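Local coordinates for protein putative acetyltransferase (Nocardia farcinica, PDB 3D9W) that probably transfers an acetyl group from acetyl-coenzyme A to arylamine substrates, as arylamine N-acetyltransferases do, at residues 226-229 / 230-233; 41-44 / 45-49. All coordinates share one frame; numbering follows the deposited sequence.

Contact 1 is a hairpin turn at the edge of the four-stranded antiparallel sheet, and contact 2 is the C-terminal part of helix 35-48. Their centres lie about 11 Å apart, and they touch directly. Arg-226 joins them: its NH1 lies 2.8 Å from Thr-47 O, a probable hydrogen bond. Beside it, Phe-227 CB packs 3.4 Å from Thr-46 O, and Ser-229 CB lies 3.6 Å from Tyr-43 OH. The pair thus ties the N-terminal helical region to the C-terminal sheet. Helix 35-48 also packs on helix 82-95, whose start probably carries the active-site cysteine, as in relatives.

Contact 1. Residues 226-229 / 230-233; sequences RFHS and DRHH
The guanidinium of Arg-231 lies flat on the ring of His-228, centres 3.6 Å apart and planes 26° apart, a parallel stack across a beta hairpin turn. CZ and NH2 sit over the CD2-NE2 side of the imidazole; the approach is to the ring face, so no hydrogen bond joins the two groups. Arg-231 gets there with CG between its backbone N and carbonyl carbon (chi1 59°) and an extended chain that runs beside His-228. Two of its polar atoms find partners on its own side of the hairpin: NE donates to His-233 NE2 at 3.0 Å, in the guanidinium plane but well out of the imidazole plane, while NH1 makes a long salt bridge of 3.5 Å to Asp-230 OD1. CE1 of His-228 lies over the centre of one face of the Arg-226 guanidinium, and two such neighbours would probably favour a neutral ring. Ser-229 and Asp-230 take type I turn angles, and the two-residue connection is spanned by the hairpin bond from His-228 N to Arg-231 O, 2.8 Å. Beyond it, Arg-226 and His-233 are an antiparallel hydrogen-bonded pair, with bonds of 3.0 Å from Arg-226 N to His-233 O and 2.9 Å from His-233 N to Arg-226 O. On the other face, Phe-227 points its edge at the face of His-232 in an offset T-shaped pair, centroids 5.8 Å apart. Outside partners satisfy His-233 ND1 (Thr-242 OG1), His-232 NE2 (Gln-225 OE1), and Arg-226 NE (a salt bridge to Asp-268) and NH1 (Thr-47 O). Strand 223-227 is outermost in its sheet, 232-236 lies between it and 239-243, and Trp-161 of the larger sheet meets Phe-227 and donates to Ser-229 O.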
loop_
_atom_site.group_PDB
_atom_site.type_symbol
_atom_site.label_atom_id
_atom_site.label_comp_id
_atom_site.label_asym_id
_atom_site.label_seq_id
_atom_site.Cartn_x
_atom_site.Cartn_y
_atom_site.Cartn_z
ATOM N N ARG A 226 -5.383 4.308 7.452
ATOM C CA ARG A 226 -5.710 3.098 8.184
ATOM C C ARG A 226 -6.912 2.613 7.406
ATOM O O ARG A 226 -7.852 3.375 7.170
ATOM C CB ARG A 226 -6.089 3.405 9.632
ATOM C CG ARG A 226 -6.314 2.161 10.467
ATOM C CD ARG A 226 -5.051 1.336 10.546
ATOM N NE ARG A 226 -5.206 0.219 11.469
ATOM C CZ ARG A 226 -5.681 -0.977 11.139
ATOM N NH1 ARG A 226 -6.046 -1.232 9.892
ATOM N NH2 ARG A 226 -5.813 -1.912 12.064
ATOM N N PHE A 227 -6.888 1.360 6.979
ATOM C CA PHE A 227 -7.998 0.867 6.184
ATOM C C PHE A 227 -8.818 -0.245 6.821
ATOM O O PHE A 227 -8.284 -1.260 7.272
ATOM C CB PHE A 227 -7.488 0.421 4.817
ATOM C CG PHE A 227 -8.572 0.107 3.849
ATOM C CD1 PHE A 227 -9.504 1.075 3.506
ATOM C CD2 PHE A 227 -8.684 -1.166 3.294
ATOM C CE1 PHE A 227 -10.537 0.783 2.631
ATOM C CE2 PHE A 227 -9.714 -1.469 2.416
ATOM C CZ PHE A 227 -10.645 -0.491 2.084
ATOM N N HIS A 228 -10.128 -0.030 6.855
ATOM C CA HIS A 228 -11.056 -0.999 7.413
ATOM C C HIS A 228 -12.006 -1.454 6.300
ATOM O O HIS A 228 -12.082 -0.818 5.245
ATOM C CB HIS A 228 -11.825 -0.375 8.584
ATOM C CG HIS A 228 -10.949 0.013 9.742
ATOM N ND1 HIS A 228 -10.231 -0.907 10.475
ATOM C CD2 HIS A 228 -10.672 1.224 10.285
ATOM C CE1 HIS A 228 -9.553 -0.281 11.420
ATOM N NE2 HIS A 228 -9.803 1.012 11.328
ATOM N N SER A 229 -12.719 -2.556 6.521
ATOM C CA SER A 229 -13.613 -3.062 5.490
ATOM C C SER A 229 -14.751 -2.093 5.224
ATOM O O SER A 229 -15.243 -2.008 4.108
ATOM C CB SER A 229 -14.187 -4.422 5.890
ATOM O OG SER A 229 -15.349 -4.258 6.678
ATOM N N ASP A 230 -15.144 -1.341 6.245
ATOM C CA ASP A 230 -16.247 -0.404 6.111
ATOM C C ASP A 230 -15.884 1.079 6.166
ATOM O O ASP A 230 -16.747 1.932 5.980
ATOM C CB ASP A 230 -17.289 -0.703 7.189
ATOM C CG ASP A 230 -16.769 -0.444 8.595
ATOM O OD1 ASP A 230 -15.534 -0.411 8.774
ATOM O OD2 ASP A 230 -17.592 -0.286 9.525
ATOM N N ARG A 231 -14.621 1.398 6.421
ATOM C CA ARG A 231 -14.206 2.794 6.502
ATOM C C ARG A 231 -12.713 2.980 6.230
ATOM O O ARG A 231 -11.923 2.034 6.320
ATOM C CB ARG A 231 -14.560 3.369 7.873
ATOM C CG ARG A 231 -13.914 2.636 9.029
ATOM C CD ARG A 231 -14.277 3.272 10.365
ATOM N NE ARG A 231 -13.298 2.947 11.407
ATOM C CZ ARG A 231 -13.203 1.766 12.018
ATOM N NH1 ARG A 231 -14.041 0.779 11.704
ATOM N NH2 ARG A 231 -12.248 1.566 12.929
ATOM N N HIS A 232 -12.336 4.212 5.901
ATOM C CA HIS A 232 -10.956 4.543 5.578
ATOM C C HIS A 232 -10.570 5.828 6.299
ATOM O O HIS A 232 -11.195 6.862 6.111
ATOM C CB HIS A 232 -10.844 4.716 4.058
ATOM C CG HIS A 232 -9.488 5.126 3.577
ATOM N ND1 HIS A 232 -9.308 5.932 2.473
ATOM C CD2 HIS A 232 -8.248 4.811 4.019
ATOM C CE1 HIS A 232 -8.015 6.099 2.257
ATOM N NE2 HIS A 232 -7.349 5.428 3.180
ATOM N N HIS A 233 -9.550 5.750 7.141
ATOM C CA HIS A 233 -9.084 6.919 7.867
ATOM C C HIS A 233 -7.861 7.455 7.153
ATOM O O HIS A 233 -7.067 6.688 6.623
ATOM C CB HIS A 233 -8.673 6.566 9.295
ATOM C CG HIS A 233 -9.803 6.140 10.180
ATOM N ND1 HIS A 233 -10.853 6.972 10.506
ATOM C CD2 HIS A 233 -10.030 4.975 10.832
ATOM C CE1 HIS A 233 -11.678 6.337 11.320
ATOM N NE2 HIS A 233 -11.201 5.125 11.533
#

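Contact 2. Residues 41-44 / 45-49; sequences LVYR and HTTAI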
loop_
_atom_site.group_PDB
_atom_site.type_symbol
_atom_site.label_atom_id
_atom_site.label_comp_id
_atom_site.label_asym_id
_atom_site.label_seq_id
_atom_site.Cartn_x
_atom_site.Cartn_y
_atom_site.Cartn_z
ATOM N N LEU A 41 -5.531 -13.209 2.177
ATOM C CA LEU A 41 -4.255 -12.597 2.478
ATOM C C LEU A 41 -4.381 -11.098 2.251
ATOM O O LEU A 41 -4.036 -10.298 3.120
ATOM C CB LEU A 41 -3.169 -13.181 1.577
ATOM C CG LEU A 41 -2.818 -14.657 1.811
ATOM C CD1 LEU A 41 -1.714 -15.104 0.847
ATOM C CD2 LEU A 41 -2.351 -14.837 3.247
ATOM N N VAL A 42 -4.902 -10.723 1.088
ATOM C CA VAL A 42 -5.078 -9.319 0.742
ATOM C C VAL A 42 -5.974 -8.568 1.720
ATOM O O VAL A 42 -5.680 -7.441 2.126
ATOM C CB VAL A 42 -5.670 -9.181 -0.659
ATOM C CG1 VAL A 42 -5.870 -7.716 -0.999
ATOM C CG2 VAL A 42 -4.749 -9.842 -1.655
ATOM N N TYR A 43 -7.073 -9.199 2.094
ATOM C CA TYR A 43 -8.021 -8.603 3.014
ATOM C C TYR A 43 -7.424 -8.377 4.409
ATOM O O TYR A 43 -7.492 -7.272 4.956
ATOM C CB TYR A 43 -9.252 -9.506 3.085
ATOM C CG TYR A 43 -10.358 -9.022 3.984
ATOM C CD1 TYR A 43 -10.250 -9.123 5.373
ATOM C CD2 TYR A 43 -11.536 -8.505 3.449
ATOM C CE1 TYR A 43 -11.291 -8.731 6.211
ATOM C CE2 TYR A 43 -12.586 -8.111 4.271
ATOM C CZ TYR A 43 -12.458 -8.230 5.655
ATOM O OH TYR A 43 -13.503 -7.875 6.476
ATOM N N ARG A 44 -6.833 -9.421 4.978
ATOM C CA ARG A 44 -6.238 -9.337 6.309
ATOM C C ARG A 44 -5.177 -8.252 6.401
ATOM O O ARG A 44 -5.185 -7.444 7.327
ATOM C CB ARG A 44 -5.607 -10.679 6.693
ATOM C CG ARG A 44 -6.560 -11.852 6.742
ATOM C CD ARG A 44 -7.687 -11.593 7.709
ATOM N NE ARG A 44 -8.495 -12.788 7.932
ATOM C CZ ARG A 44 -9.605 -12.809 8.661
ATOM N NH1 ARG A 44 -10.035 -11.694 9.237
ATOM N NH2 ARG A 44 -10.283 -13.940 8.808
ATOM N N HIS A 45 -4.261 -8.255 5.432
ATOM C CA HIS A 45 -3.160 -7.295 5.372
ATOM C C HIS A 45 -3.643 -5.864 5.202
ATOM O O HIS A 45 -3.296 -4.990 5.988
ATOM C CB HIS A 45 -2.210 -7.659 4.219
ATOM C CG HIS A 45 -0.932 -6.869 4.198
ATOM N ND1 HIS A 45 0.310 -7.467 4.204
ATOM C CD2 HIS A 45 -0.704 -5.536 4.139
ATOM C CE1 HIS A 45 1.247 -6.537 4.150
ATOM N NE2 HIS A 45 0.658 -5.358 4.109
ATOM N N THR A 46 -4.443 -5.617 4.177
ATOM C CA THR A 46 -4.924 -4.268 3.944
ATOM C C THR A 46 -5.724 -3.709 5.099
ATOM O O THR A 46 -5.755 -2.499 5.290
ATOM C CB THR A 46 -5.777 -4.189 2.674
ATOM O OG1 THR A 46 -6.814 -5.179 2.731
ATOM C CG2 THR A 46 -4.901 -4.404 1.444
ATOM N N THR A 47 -6.369 -4.577 5.874
ATOM C CA THR A 47 -7.184 -4.106 7.001
ATOM C C THR A 47 -6.498 -4.220 8.353
ATOM O O THR A 47 -7.063 -3.837 9.376
ATOM C CB THR A 47 -8.545 -4.843 7.079
ATOM O OG1 THR A 47 -8.339 -6.228 7.357
ATOM C CG2 THR A 47 -9.293 -4.705 5.768
ATOM N N ALA A 48 -5.272 -4.730 8.348
ATOM C CA ALA A 48 -4.518 -4.895 9.577
ATOM C C ALA A 48 -3.333 -3.936 9.694
ATOM O O ALA A 48 -3.150 -3.297 10.734
ATOM C CB ALA A 48 -4.030 -6.332 9.693
ATOM N N ILE A 49 -2.541 -3.829 8.628
ATOM C CA ILE A 49 -1.344 -2.985 8.638
ATOM C C ILE A 49 -1.587 -1.496 8.401
ATOM O O ILE A 49 -2.253 -1.125 7.439
ATOM C CB ILE A 49 -0.334 -3.468 7.570
ATOM C CG1 ILE A 49 -0.137 -4.983 7.683
ATOM C CG2 ILE A 49 0.994 -2.743 7.739
ATOM C CD1 ILE A 49 0.351 -5.436 9.034
#
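Thr-47 doubles the helical bond to Tyr-43: its OG1 reaches Tyr-43 O at 2.8 Å and its N reaches the same oxygen at 3.1 Å, from opposite faces of the carbonyl plane. One residue earlier, Thr-46 does the same to Val-42 O, with OG1 at 2.6 Å and N at 3.0 Å. Each threonine holds OG1 between its backbone N and carbonyl carbon (chi1 53° in Thr-46, 65° in Thr-47), which turns the hydroxyl back along the helix to the carbonyl four residues before. Tyr-43 sets off away from the following turn, and the CD1-CE1 side of its ring passes 4.0 Å from Thr-47 OG1. These are the last turns of helix 35-48, in the N-terminal helical region of the arylamine N-acetyltransferase fold, where His-45 N continues the alpha-helical pattern to Leu-41 O and His-45 O then accepts from both Ala-48 N and Ile-49 N. Ile-49 CG1 lies over one face of the His-45 ring, toward its rim. Further out, that ring is fixed at both nitrogens, ND1 by Tyr-21 OH and NE2 by Asn-85 OD1, and it meets Phe-89 of helix 82-95 with planes nearly perpendicular. Leu-41 and Val-42 pack on the same helix, whereas Arg-44 leans on helix 18-25 and makes a salt bridge through NE to Glu-40.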